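Long-range contacts in beta-1,3-xylanase (Alcaligenes sp., PDB 2COV), which binds beta-1,3-xylan through the family 31 carbohydrate-binding module that makes up this fragment of the enzyme: residues F13-V18 with T91-N96; I23-V28 with V39-Y44; G31-W36 with V73-G78; D66-F71 with D85-F90. All coordinates share one frame; numbering follows the deposited sequence.

From the N terminus, strand 13-19 opens contact 1, which closes only at the C-terminal segment 91-96 and so encloses all the others. Contact 2 begins next on strand 22-28 and closes a short loop at strand 37-41. Contact 3 opens in between, at residues 31-36, and closes at 73-78, so it crosses contact 2. It also crosses contact 4, which starts earlier on strand 66-75 and closes at 85-90; contacts 2 and 4 follow one another in series. Contact 2 joins strands across the core, contact 4 pairs the last hairpin, contact 3 fastens a loop to the far end of strand 66-75, and contact 1 lays the C-terminal tail on an outer strand.

Contact 1: F13-V18 with T91-N96; sequences FNFNYV and TTQVCN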
loop_
_atom_site.group_PDB
_atom_site.type_symbol
_atom_site.label_atom_id
_atom_site.label_comp_id
_atom_site.label_asym_id
_atom_site.label_seq_id
_atom_site.Cartn_x
_atom_site.Cartn_y
_atom_site.Cartn_z
ATOM N N PHE A 13 -16.452 6.099 13.686
ATOM C CA PHE A 13 -15.351 5.154 13.635
ATOM C C PHE A 13 -14.820 5.043 15.046
ATOM O O PHE A 13 -14.268 6.016 15.569
ATOM C CB PHE A 13 -14.284 5.714 12.687
ATOM C CG PHE A 13 -13.170 4.763 12.345
ATOM C CD1 PHE A 13 -12.037 5.256 11.709
ATOM C CD2 PHE A 13 -13.183 3.407 12.664
ATOM C CE1 PHE A 13 -10.988 4.472 11.366
ATOM C CE2 PHE A 13 -12.141 2.587 12.301
ATOM C CZ PHE A 13 -11.049 3.129 11.663
ATOM N N ASN A 14 -15.054 3.929 15.725
ATOM C CA ASN A 14 -14.781 3.909 17.153
ATOM C C ASN A 14 -14.637 2.463 17.644
ATOM O O ASN A 14 -14.496 1.524 16.879
ATOM C CB ASN A 14 -15.927 4.681 17.827
ATOM C CG ASN A 14 -15.548 5.533 18.970
ATOM O OD1 ASN A 14 -16.236 6.613 19.126
ATOM N ND2 ASN A 14 -14.588 5.190 19.704
ATOM N N PHE A 15 -14.588 2.336 18.964
ATOM C CA PHE A 15 -14.477 1.024 19.614
ATOM C C PHE A 15 -15.281 0.954 20.873
ATOM O O PHE A 15 -15.597 1.961 21.498
ATOM C CB PHE A 15 -13.034 0.651 19.898
ATOM C CG PHE A 15 -12.435 1.466 20.995
ATOM C CD1 PHE A 15 -11.864 2.681 20.755
ATOM C CD2 PHE A 15 -12.477 1.010 22.329
ATOM C CE1 PHE A 15 -11.328 3.456 21.795
ATOM C CE2 PHE A 15 -11.962 1.794 23.359
ATOM C CZ PHE A 15 -11.330 2.982 23.111
ATOM N N ASN A 16 -15.651 -0.293 21.230
ATOM C CA ASN A 16 -16.209 -0.637 22.495
ATOM C C ASN A 16 -15.302 -1.548 23.281
ATOM O O ASN A 16 -14.698 -2.488 22.744
ATOM C CB ASN A 16 -17.516 -1.436 22.317
ATOM C CG ASN A 16 -18.604 -0.655 21.627
ATOM O OD1 ASN A 16 -18.930 0.465 22.039
ATOM N ND2 ASN A 16 -19.211 -1.254 20.600
ATOM N N TYR A 17 -15.202 -1.296 24.581
ATOM C CA TYR A 17 -14.706 -2.294 25.496
ATOM C C TYR A 17 -15.704 -3.489 25.574
ATOM O O TYR A 17 -16.875 -3.270 25.752
ATOM C CB TYR A 17 -14.509 -1.637 26.865
ATOM C CG TYR A 17 -14.276 -2.571 28.024
ATOM C CD1 TYR A 17 -15.339 -3.098 28.770
ATOM C CD2 TYR A 17 -12.998 -2.900 28.422
ATOM C CE1 TYR A 17 -15.100 -3.928 29.866
ATOM C CE2 TYR A 17 -12.774 -3.719 29.536
ATOM C CZ TYR A 17 -13.803 -4.212 30.205
ATOM O OH TYR A 17 -13.604 -5.028 31.351
ATOM N N VAL A 18 -15.174 -4.676 25.434
ATOM C CA VAL A 18 -15.981 -5.923 25.572
ATOM C C VAL A 18 -15.616 -6.569 26.895
ATOM O O VAL A 18 -16.507 -6.886 27.695
ATOM C CB VAL A 18 -15.775 -6.867 24.385
ATOM C CG1 VAL A 18 -16.556 -8.157 24.565
ATOM C CG2 VAL A 18 -16.190 -6.200 23.065
ATOM N N THR A 91 -9.478 1.680 26.213
ATOM C CA THR A 91 -10.027 2.000 27.517
ATOM C C THR A 91 -11.346 1.248 27.693
ATOM O O THR A 91 -11.791 0.569 26.789
ATOM C CB THR A 91 -10.405 3.504 27.609
ATOM O OG1 THR A 91 -11.451 3.793 26.632
ATOM C CG2 THR A 91 -9.212 4.429 27.257
ATOM N N THR A 92 -11.984 1.477 28.854
ATOM C CA THR A 92 -13.214 0.815 29.200
ATOM C C THR A 92 -14.483 1.482 28.625
ATOM O O THR A 92 -15.586 1.082 28.991
ATOM C CB THR A 92 -13.347 0.657 30.702
ATOM O OG1 THR A 92 -13.272 1.987 31.218
ATOM C CG2 THR A 92 -12.244 -0.258 31.232
ATOM N N GLN A 93 -14.360 2.399 27.628
ATOM C CA GLN A 93 -15.585 3.028 27.089
ATOM C C GLN A 93 -16.487 2.021 26.391
ATOM O O GLN A 93 -15.989 1.146 25.731
ATOM C CB GLN A 93 -15.229 4.126 26.083
ATOM C CG GLN A 93 -14.570 3.656 24.800
ATOM C CD GLN A 93 -14.323 4.790 23.790
ATOM O OE1 GLN A 93 -13.852 5.875 24.160
ATOM N NE2 GLN A 93 -14.608 4.540 22.545
ATOM N N VAL A 94 -17.792 2.192 26.544
ATOM C CA VAL A 94 -18.773 1.403 25.842
ATOM C C VAL A 94 -19.691 2.431 25.185
ATOM O O VAL A 94 -20.384 3.225 25.869
ATOM C CB VAL A 94 -19.533 0.459 26.795
ATOM C CG1 VAL A 94 -20.612 -0.270 26.072
ATOM C CG2 VAL A 94 -18.577 -0.493 27.447
ATOM N N CYS A 95 -19.748 2.379 23.864
ATOM C CA CYS A 95 -20.407 3.391 23.083
ATOM C C CYS A 95 -21.611 2.931 22.256
ATOM O O CYS A 95 -22.624 3.633 22.198
ATOM C CB CYS A 95 -19.427 3.919 22.057
ATOM S SG CYS A 95 -18.013 4.670 22.722
ATOM N N ASN A 96 -21.456 1.850 21.509
ATOM C CA ASN A 96 -22.462 1.404 20.516
ATOM C C ASN A 96 -22.484 -0.067 20.721
ATOM O O ASN A 96 -21.756 -0.778 19.992
ATOM C CB ASN A 96 -21.990 1.749 19.082
ATOM C CG ASN A 96 -23.029 1.484 18.026
ATOM O OD1 ASN A 96 -23.045 2.137 16.970
ATOM N ND2 ASN A 96 -23.895 0.508 18.275
#
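T91 meets the edge of the F15 ring, its OG1 3.6 Å from F15 CZ, where the C-terminal tail of this beta-sandwich module, of the immunoglobulin-like E-set clan, passes the outer strand 13-19. T92 then sets CG2 over one face of Y17, 4.2 Å from the ring centroid. Q93 CG sits between the backbone N and the carbonyl carbon (chi1 66°), and the amide beyond stacks flat on F15, with NE2 above the ring centre and the planes 7° apart. Q93 NE2 also donates to F15 O at 3.0 Å, while OE1 is taken by N8 and Q93 O accepts from Y17 N. V94 CG2 lies 3.7 Å from Y17 O, at the edge of the Y17 ring. C95, disulfide-bonded to C9, and N96 both aim backbone N-H groups at N16 OD1, from 2.8 Å (C95 N) and 2.9 Å (N96 N). N16 ND2 returns a bond to N96 O at 2.7 Å, from 58° above that carbonyl plane.

Contact 2: I23-V28 with V39-Y44; sequences IEVYHV and VCLNDY
I23 meets L41 through methyl groups, with I23 CG2 4.0 Å from L41 CD2, and the two side chains approach at a slant. The two segments belong to strands that are not neighbours in the sheet: it curls round so that 22-28 and 37-41 face each other across the core of the sandwich, the axes of these short strand segments 7.3 Å apart at closest and 139° between their directions. V25 is the central residue and uses both branches. V25 CG1, anti to the backbone N (chi1 177°), is pressed to 3.5 Å from V39 CG1, tighter than a usual carbon contact, as the two valines slide past each other in opposite directions. V25 CG2 faces L41 CD1 at 4.1 Å. L69 and F59 pack on both V25 and L41, extending the apolar cluster. C40 points away from strand 22-28 and is disulfide-bonded to C45, and a type I' turn from L41 to Y44 leads into the next strand. With methyl groups meeting methyl groups and all the touching residues buried, cohesion here rests on exclusion of water and close packing, with no polar pair between the segments.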
loop_
_atom_site.group_PDB
_atom_site.type_symbol
_atom_site.label_atom_id
_atom_site.label_comp_id
_atom_site.label_asym_id
_atom_site.label_seq_id
_atom_site.Cartn_x
_atom_site.Cartn_y
_atom_site.Cartn_z
ATOM N N ILE A 23 -11.545 -6.002 22.533
ATOM C CA ILE A 23 -12.006 -4.720 21.990
ATOM C C ILE A 23 -12.870 -5.019 20.769
ATOM O O ILE A 23 -12.524 -5.891 20.009
ATOM C CB ILE A 23 -10.798 -3.821 21.610
ATOM C CG1 ILE A 23 -11.258 -2.414 21.227
ATOM C CG2 ILE A 23 -9.964 -4.443 20.508
ATOM C CD1 ILE A 23 -10.099 -1.506 20.917
ATOM N N GLU A 24 -14.001 -4.312 20.633
ATOM C CA GLU A 24 -14.785 -4.388 19.399
ATOM C C GLU A 24 -14.498 -3.082 18.666
ATOM O O GLU A 24 -14.761 -2.011 19.171
ATOM C CB GLU A 24 -16.266 -4.498 19.737
ATOM C CG GLU A 24 -17.138 -4.490 18.454
ATOM C CD GLU A 24 -18.603 -4.612 18.710
ATOM O OE1 GLU A 24 -19.149 -3.729 19.359
ATOM O OE2 GLU A 24 -19.217 -5.525 18.209
ATOM N N VAL A 25 -14.076 -3.214 17.445
ATOM C CA VAL A 25 -13.816 -2.076 16.547
ATOM C C VAL A 25 -14.990 -1.976 15.622
ATOM O O VAL A 25 -15.504 -2.984 15.138
ATOM C CB VAL A 25 -12.511 -2.274 15.772
ATOM C CG1 VAL A 25 -12.267 -1.144 14.805
ATOM C CG2 VAL A 25 -11.316 -2.466 16.742
ATOM N N TYR A 26 -15.499 -0.790 15.383
ATOM C CA TYR A 26 -16.639 -0.634 14.494
ATOM C C TYR A 26 -16.607 0.673 13.726
ATOM O O TYR A 26 -15.951 1.632 14.052
ATOM C CB TYR A 26 -17.941 -0.733 15.275
ATOM C CG TYR A 26 -18.198 0.416 16.253
ATOM C CD1 TYR A 26 -18.796 1.589 15.838
ATOM C CD2 TYR A 26 -17.887 0.301 17.614
ATOM C CE1 TYR A 26 -19.045 2.629 16.725
ATOM C CE2 TYR A 26 -18.146 1.325 18.475
ATOM C CZ TYR A 26 -18.703 2.489 18.057
ATOM O OH TYR A 26 -18.979 3.511 18.970
ATOM N N HIS A 27 -17.354 0.653 12.612
ATOM C CA HIS A 27 -17.656 1.830 11.858
ATOM C C HIS A 27 -19.168 1.837 11.559
ATOM O O HIS A 27 -19.690 0.920 10.939
ATOM C CB HIS A 27 -16.900 1.958 10.540
ATOM C CG HIS A 27 -16.796 3.378 10.048
ATOM N ND1 HIS A 27 -17.907 4.165 9.806
ATOM C CD2 HIS A 27 -15.715 4.196 9.909
ATOM C CE1 HIS A 27 -17.495 5.394 9.479
ATOM N NE2 HIS A 27 -16.160 5.445 9.526
ATOM N N VAL A 28 -19.857 2.880 11.990
ATOM C CA VAL A 28 -21.255 3.085 11.659
ATOM C C VAL A 28 -21.422 3.133 10.132
ATOM O O VAL A 28 -20.605 3.669 9.401
ATOM C CB VAL A 28 -21.774 4.390 12.314
ATOM C CG1 VAL A 28 -23.208 4.721 11.891
ATOM C CG2 VAL A 28 -21.733 4.213 13.815
ATOM N N VAL A 39 -12.507 -4.901 9.099
ATOM C CA VAL A 39 -12.182 -4.178 10.302
ATOM C C VAL A 39 -10.838 -4.716 10.770
ATOM O O VAL A 39 -10.640 -5.903 10.808
ATOM C CB VAL A 39 -13.293 -4.442 11.333
ATOM C CG1 VAL A 39 -12.982 -3.718 12.555
ATOM C CG2 VAL A 39 -14.678 -4.039 10.783
ATOM N N CYS A 40 -9.946 -3.821 11.191
ATOM C CA CYS A 40 -8.581 -4.235 11.555
ATOM C C CYS A 40 -8.120 -3.542 12.819
ATOM O O CYS A 40 -8.493 -2.388 13.117
ATOM C CB CYS A 40 -7.557 -3.884 10.466
ATOM S SG CYS A 40 -8.138 -4.074 8.772
ATOM N N LEU A 41 -7.255 -4.262 13.527
ATOM C CA LEU A 41 -6.564 -3.718 14.708
ATOM C C LEU A 41 -5.083 -3.967 14.461
ATOM O O LEU A 41 -4.656 -5.114 14.296
ATOM C CB LEU A 41 -6.998 -4.499 15.976
ATOM C CG LEU A 41 -6.541 -3.903 17.272
ATOM C CD1 LEU A 41 -7.344 -2.689 17.597
ATOM C CD2 LEU A 41 -6.615 -4.923 18.454
ATOM N N ASN A 42 -4.308 -2.899 14.432
ATOM C CA ASN A 42 -2.910 -3.010 14.116
ATOM C C ASN A 42 -2.635 -3.809 12.849
ATOM O O ASN A 42 -1.646 -4.590 12.735
ATOM C CB ASN A 42 -2.063 -3.584 15.282
ATOM C CG ASN A 42 -1.866 -2.636 16.420
ATOM O OD1 ASN A 42 -2.242 -1.443 16.346
ATOM N ND2 ASN A 42 -1.303 -3.120 17.505
ATOM N N ASP A 43 -3.462 -3.576 11.827
ATOM C CA ASP A 43 -3.305 -4.191 10.516
ATOM C C ASP A 43 -3.549 -5.704 10.471
ATOM O O ASP A 43 -3.221 -6.372 9.499
ATOM C CB ASP A 43 -1.928 -3.869 9.829
ATOM C CG ASP A 43 -1.521 -2.442 9.997
ATOM O OD1 ASP A 43 -0.492 -2.138 10.701
ATOM O OD2 ASP A 43 -2.262 -1.583 9.466
ATOM N N TYR A 44 -4.145 -6.248 11.538
ATOM C CA TYR A 44 -4.702 -7.616 11.550
ATOM C C TYR A 44 -6.183 -7.440 11.204
ATOM O O TYR A 44 -6.884 -6.792 11.964
ATOM C CB TYR A 44 -4.511 -8.236 12.922
ATOM C CG TYR A 44 -5.137 -9.589 13.032
ATOM C CD1 TYR A 44 -4.444 -10.709 12.663
ATOM C CD2 TYR A 44 -6.412 -9.738 13.529
ATOM C CE1 TYR A 44 -5.045 -11.955 12.775
ATOM C CE2 TYR A 44 -6.982 -11.020 13.624
ATOM C CZ TYR A 44 -6.310 -12.094 13.212
ATOM O OH TYR A 44 -6.874 -13.360 13.326
#

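Contact 3: G31-W36 with V73-G78; sequences GWSAGW and VEDRYG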
loop_
_atom_site.group_PDB
_atom_site.type_symbol
_atom_site.label_atom_id
_atom_site.label_comp_id
_atom_site.label_asym_id
_atom_site.label_seq_id
_atom_site.Cartn_x
_atom_site.Cartn_y
_atom_site.Cartn_z
ATOM N N GLY A 31 -23.283 4.352 4.180
ATOM C CA GLY A 31 -24.015 4.233 2.915
ATOM C C GLY A 31 -23.303 3.592 1.778
ATOM O O GLY A 31 -23.848 3.468 0.689
ATOM N N TRP A 32 -22.087 3.132 1.987
ATOM C CA TRP A 32 -21.279 2.493 0.936
ATOM C C TRP A 32 -21.979 1.284 0.357
ATOM O O TRP A 32 -22.709 0.606 1.084
ATOM C CB TRP A 32 -19.963 2.046 1.472
ATOM C CG TRP A 32 -19.222 3.037 2.323
ATOM C CD1 TRP A 32 -18.404 4.021 1.907
ATOM C CD2 TRP A 32 -19.162 3.027 3.730
ATOM N NE1 TRP A 32 -17.903 4.661 2.986
ATOM C CE2 TRP A 32 -18.331 4.065 4.114
ATOM C CE3 TRP A 32 -19.740 2.234 4.724
ATOM C CZ2 TRP A 32 -18.047 4.324 5.444
ATOM C CZ3 TRP A 32 -19.430 2.469 6.017
ATOM C CH2 TRP A 32 -18.633 3.511 6.369
ATOM N N SER A 33 -21.685 0.908 -0.871
ATOM C CA SER A 33 -22.237 -0.339 -1.381
ATOM C C SER A 33 -21.774 -1.534 -0.538
ATOM O O SER A 33 -22.534 -2.434 -0.314
ATOM C CB SER A 33 -21.873 -0.487 -2.859
ATOM O OG SER A 33 -20.497 -0.319 -3.120
ATOM N N ALA A 34 -20.534 -1.547 -0.092
ATOM C CA ALA A 34 -20.100 -2.442 0.945
ATOM C C ALA A 34 -20.310 -3.904 0.593
ATOM O O ALA A 34 -20.694 -4.724 1.419
ATOM C CB ALA A 34 -20.652 -2.068 2.282
ATOM N N GLY A 35 -19.941 -4.301 -0.640
ATOM C CA GLY A 35 -19.932 -5.729 -0.984
ATOM C C GLY A 35 -18.979 -6.550 -0.177
ATOM O O GLY A 35 -19.161 -7.743 -0.010
ATOM N N TRP A 36 -17.898 -5.923 0.245
ATOM C CA TRP A 36 -16.961 -6.468 1.236
ATOM C C TRP A 36 -16.583 -5.352 2.209
ATOM O O TRP A 36 -16.772 -4.151 1.909
ATOM C CB TRP A 36 -15.706 -7.131 0.596
ATOM C CG TRP A 36 -14.926 -6.199 -0.292
ATOM C CD1 TRP A 36 -15.021 -6.091 -1.640
ATOM C CD2 TRP A 36 -13.968 -5.171 0.094
ATOM N NE1 TRP A 36 -14.232 -5.133 -2.127
ATOM C CE2 TRP A 36 -13.561 -4.539 -1.082
ATOM C CE3 TRP A 36 -13.435 -4.777 1.305
ATOM C CZ2 TRP A 36 -12.673 -3.487 -1.061
ATOM C CZ3 TRP A 36 -12.527 -3.729 1.324
ATOM C CH2 TRP A 36 -12.186 -3.057 0.163
ATOM N N VAL A 73 -13.571 -0.598 3.121
ATOM C CA VAL A 73 -14.884 -0.895 2.623
ATOM C C VAL A 73 -15.011 -0.755 1.139
ATOM O O VAL A 73 -14.521 0.220 0.552
ATOM C CB VAL A 73 -15.948 -0.054 3.391
ATOM C CG1 VAL A 73 -15.841 1.472 3.154
ATOM C CG2 VAL A 73 -17.365 -0.548 3.074
ATOM N N GLU A 74 -15.674 -1.709 0.505
ATOM C CA GLU A 74 -16.036 -1.660 -0.927
ATOM C C GLU A 74 -17.006 -0.540 -1.144
ATOM O O GLU A 74 -17.899 -0.301 -0.364
ATOM C CB GLU A 74 -16.681 -3.005 -1.267
ATOM C CG GLU A 74 -16.848 -3.272 -2.719
ATOM C CD GLU A 74 -18.048 -2.590 -3.372
ATOM O OE1 GLU A 74 -19.172 -2.584 -2.817
ATOM O OE2 GLU A 74 -17.840 -2.081 -4.526
ATOM N N ASP A 75 -16.824 0.245 -2.236
ATOM C CA ASP A 75 -17.703 1.371 -2.501
ATOM C C ASP A 75 -17.880 1.563 -3.975
ATOM O O ASP A 75 -17.120 1.068 -4.786
ATOM C CB ASP A 75 -17.130 2.698 -1.865
ATOM C CG ASP A 75 -18.375 3.757 -1.616
ATOM O OD1 ASP A 75 -18.040 4.812 -1.391
ATOM O OD2 ASP A 75 -19.565 3.366 -1.755
ATOM N N ARG A 76 -18.962 2.236 -4.322
ATOM C CA ARG A 76 -19.191 2.669 -5.732
ATOM C C ARG A 76 -19.567 1.471 -6.591
ATOM O O ARG A 76 -19.336 1.467 -7.791
ATOM C CB ARG A 76 -17.933 3.406 -6.338
ATOM C CG ARG A 76 -17.132 4.419 -5.449
ATOM C CD ARG A 76 -17.770 5.638 -5.629
ATOM N NE ARG A 76 -17.397 6.800 -4.827
ATOM C CZ ARG A 76 -18.110 7.928 -5.097
ATOM N NH1 ARG A 76 -17.937 9.011 -4.441
ATOM N NH2 ARG A 76 -18.947 7.970 -6.181
ATOM N N TYR A 77 -20.139 0.431 -5.990
ATOM C CA TYR A 77 -20.750 -0.668 -6.767
ATOM C C TYR A 77 -19.729 -1.319 -7.695
ATOM O O TYR A 77 -19.934 -1.475 -8.900
ATOM C CB TYR A 77 -22.024 -0.226 -7.517
ATOM C CG TYR A 77 -23.060 0.314 -6.571
ATOM C CD1 TYR A 77 -23.132 1.675 -6.332
ATOM C CD2 TYR A 77 -23.962 -0.511 -5.899
ATOM C CE1 TYR A 77 -24.033 2.231 -5.375
ATOM C CE2 TYR A 77 -24.889 0.076 -4.928
ATOM C CZ TYR A 77 -24.871 1.421 -4.701
ATOM O OH TYR A 77 -25.774 1.953 -3.743
ATOM N N GLY A 78 -18.591 -1.687 -7.121
ATOM C CA GLY A 78 -17.544 -2.363 -7.861
ATOM C C GLY A 78 -16.473 -1.416 -8.349
ATOM O O GLY A 78 -15.409 -1.886 -8.839
#
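E74 OE1 is gripped twice from the loop 31-36: S33 OG donates at 2.6 Å, approaching from above the carboxylate plane, and G35 N donates at 2.9 Å on the anti side. The other oxygen, E74 OE2, takes G78 N of its own segment at 2.7 Å. A bend at chi2 (-80°) swings the carboxylate carbon out of line with the extended chain before it. Three donors on a buried carboxylate would be expected to stabilise its charged form. S33 OG is itself held, accepting from Y77 N at 3.0 Å, while S33 CB lies over one face of the Y77 ring. Backbone bonds fix the register on each side: A34 N donates to E74 O, and E74 N to W36 O. Two indoles complete the contact. W36 lays its five-membered ring on E74 CB, 3.4 Å from the ring centroid, and its NE1 bonds to Y38 of a neighbouring subunit. W32 presents a face to V73 CG1, 3.6 Å from the centroid of its five-membered ring, and an edge to the D75 carboxylate, whose plane stands 85° from the ring; D75 OD1 is taken by Q82. The loop between strands 22-28 and 37-41 is thus tied to the end of strand 66-75, with Q82 of strand 80-89 beside W32 and V73, and F55 of strand 54-60 touching W32 and A34.

Contact 4: D66-F71 with D85-F90; sequences DYKLTF and DRNITF
Y67 turns its ring edge to F90 and I88, with Y67 CE1 3.9 Å from F90 CB and I88 CD1 also near the ring plane, in the antiparallel beta hairpin of strands 66-75 and 80-89. Further along, level with L69, the R86 guanidinium has I88 CG2 of its own strand over the centre of one face, while R86 NH1 bonds to F13 O. L69 crosses I88 at about a right angle, L69 CD2 3.7 Å from I88 CG1. Y67, L69, R86 and I88 lie on the same side of the sheet; Y67-I88 and L69-R86 are hydrogen-bonded pairs. Outward, strand 80-89 pairs through D85 and R86 with an antiparallel strand of a neighbouring subunit. The other face carries polar pairs at both ends. T89 OG1 donates to D66 OD2 at 2.7 Å. K68 NZ, salt-bridged to D43, stays 4.2 Å from D85 OD1. D85 OD1 instead accepts from T70 OG1, set anti to the carbonyl carbon (chi1 -57°), at 2.8 Å, nearly in line with its C-O bond.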
loop_
_atom_site.group_PDB
_atom_site.type_symbol
_atom_site.label_atom_id
_atom_site.label_comp_id
_atom_site.label_asym_id
_atom_site.label_seq_id
_atom_site.Cartn_x
_atom_site.Cartn_y
_atom_site.Cartn_z
ATOM N N ASP A 66 -1.947 1.302 22.940
ATOM C CA ASP A 66 -2.343 2.108 21.789
ATOM C C ASP A 66 -2.427 1.211 20.573
ATOM O O ASP A 66 -1.569 0.361 20.370
ATOM C CB ASP A 66 -1.312 3.182 21.477
ATOM C CG ASP A 66 -1.091 4.100 22.610
ATOM O OD1 ASP A 66 0.083 4.616 22.724
ATOM O OD2 ASP A 66 -2.062 4.325 23.362
ATOM N N TYR A 67 -3.436 1.418 19.726
ATOM C CA TYR A 67 -3.700 0.603 18.567
ATOM C C TYR A 67 -4.067 1.487 17.380
ATOM O O TYR A 67 -4.727 2.512 17.539
ATOM C CB TYR A 67 -4.915 -0.317 18.855
ATOM C CG TYR A 67 -4.615 -1.365 19.906
ATOM C CD1 TYR A 67 -4.969 -1.156 21.239
ATOM C CD2 TYR A 67 -3.929 -2.518 19.579
ATOM C CE1 TYR A 67 -4.655 -2.074 22.220
ATOM C CE2 TYR A 67 -3.616 -3.473 20.572
ATOM C CZ TYR A 67 -3.961 -3.204 21.895
ATOM O OH TYR A 67 -3.653 -4.085 22.872
ATOM N N LYS A 68 -3.751 0.985 16.202
ATOM C CA LYS A 68 -4.276 1.572 14.957
ATOM C C LYS A 68 -5.560 0.828 14.590
ATOM O O LYS A 68 -5.556 -0.422 14.422
ATOM C CB LYS A 68 -3.277 1.425 13.860
ATOM C CG LYS A 68 -3.729 1.940 12.489
ATOM C CD LYS A 68 -2.688 1.473 11.401
ATOM C CE LYS A 68 -3.034 1.788 9.996
ATOM N NZ LYS A 68 -1.919 1.174 9.160
ATOM N N LEU A 69 -6.642 1.574 14.464
ATOM C CA LEU A 69 -7.878 0.990 13.887
ATOM C C LEU A 69 -7.885 1.220 12.409
ATOM O O LEU A 69 -7.532 2.321 11.946
ATOM C CB LEU A 69 -9.103 1.703 14.500
ATOM C CG LEU A 69 -9.193 1.841 16.028
ATOM C CD1 LEU A 69 -10.564 2.419 16.430
ATOM C CD2 LEU A 69 -8.895 0.511 16.698
ATOM N N THR A 70 -8.383 0.261 11.642
ATOM C CA THR A 70 -8.607 0.492 10.209
ATOM C C THR A 70 -9.951 -0.108 9.829
ATOM O O THR A 70 -10.370 -1.143 10.310
ATOM C CB THR A 70 -7.547 -0.227 9.349
ATOM O OG1 THR A 70 -6.241 0.222 9.749
ATOM C CG2 THR A 70 -7.691 -0.019 7.863
ATOM N N PHE A 71 -10.619 0.648 8.945
ATOM C CA PHE A 71 -11.833 0.167 8.313
ATOM C C PHE A 71 -11.651 0.311 6.828
ATOM O O PHE A 71 -11.274 1.385 6.327
ATOM C CB PHE A 71 -13.052 0.981 8.735
ATOM C CG PHE A 71 -14.356 0.490 8.160
ATOM C CD1 PHE A 71 -14.765 -0.803 8.386
ATOM C CD2 PHE A 71 -15.162 1.247 7.367
ATOM C CE1 PHE A 71 -15.923 -1.328 7.833
ATOM C CE2 PHE A 71 -16.351 0.777 6.840
ATOM C CZ PHE A 71 -16.704 -0.491 7.055
ATOM N N ASP A 85 -8.093 5.118 8.698
ATOM C CA ASP A 85 -7.267 4.739 9.822
ATOM C C ASP A 85 -7.421 5.728 10.935
ATOM O O ASP A 85 -7.430 6.928 10.675
ATOM C CB ASP A 85 -5.777 4.656 9.419
ATOM C CG ASP A 85 -5.460 3.726 8.211
ATOM O OD1 ASP A 85 -5.755 2.557 8.311
ATOM O OD2 ASP A 85 -4.922 4.197 7.121
ATOM N N ARG A 86 -7.408 5.258 12.181
ATOM C CA ARG A 86 -7.253 6.184 13.334
ATOM C C ARG A 86 -6.549 5.476 14.459
ATOM O O ARG A 86 -6.814 4.304 14.711
ATOM C CB ARG A 86 -8.583 6.717 13.742
ATOM C CG ARG A 86 -9.492 5.796 14.486
ATOM C CD ARG A 86 -10.808 6.485 15.012
ATOM N NE ARG A 86 -10.436 7.454 16.072
ATOM C CZ ARG A 86 -11.204 7.730 17.132
ATOM N NH1 ARG A 86 -12.419 7.236 17.323
ATOM N NH2 ARG A 86 -10.768 8.588 18.045
ATOM N N ASN A 87 -5.763 6.204 15.223
ATOM C CA ASN A 87 -5.111 5.647 16.428
ATOM C C ASN A 87 -5.914 5.923 17.654
ATOM O O ASN A 87 -6.455 7.032 17.840
ATOM C CB ASN A 87 -3.716 6.270 16.624
ATOM C CG ASN A 87 -2.750 5.984 15.531
ATOM O OD1 ASN A 87 -2.901 5.032 14.783
ATOM N ND2 ASN A 87 -1.688 6.838 15.468
ATOM N N ILE A 88 -5.984 4.920 18.530
ATOM C CA ILE A 88 -6.718 4.994 19.790
ATOM C C ILE A 88 -5.900 4.350 20.922
ATOM O O ILE A 88 -4.950 3.614 20.683
ATOM C CB ILE A 88 -8.162 4.353 19.716
ATOM C CG1 ILE A 88 -8.111 2.862 19.422
ATOM C CG2 ILE A 88 -8.983 5.071 18.688
ATOM C CD1 ILE A 88 -7.892 1.924 20.655
ATOM N N THR A 89 -6.283 4.708 22.121
ATOM C CA THR A 89 -5.878 3.973 23.326
ATOM C C THR A 89 -7.039 3.140 23.846
ATOM O O THR A 89 -8.134 3.650 23.963
ATOM C CB THR A 89 -5.391 4.961 24.381
ATOM O OG1 THR A 89 -4.279 5.714 23.873
ATOM C CG2 THR A 89 -4.976 4.234 25.691
ATOM N N PHE A 90 -6.799 1.879 24.100
ATOM C CA PHE A 90 -7.866 1.009 24.542
ATOM C C PHE A 90 -8.239 1.263 26.000
ATOM O O PHE A 90 -7.367 1.187 26.878
ATOM C CB PHE A 90 -7.483 -0.447 24.334
ATOM C CG PHE A 90 -8.512 -1.457 24.753
ATOM C CD1 PHE A 90 -9.829 -1.229 24.570
ATOM C CD2 PHE A 90 -8.113 -2.637 25.333
ATOM C CE1 PHE A 90 -10.770 -2.157 24.943
ATOM C CE2 PHE A 90 -9.025 -3.583 25.693
ATOM C CZ PHE A 90 -10.359 -3.343 25.522
#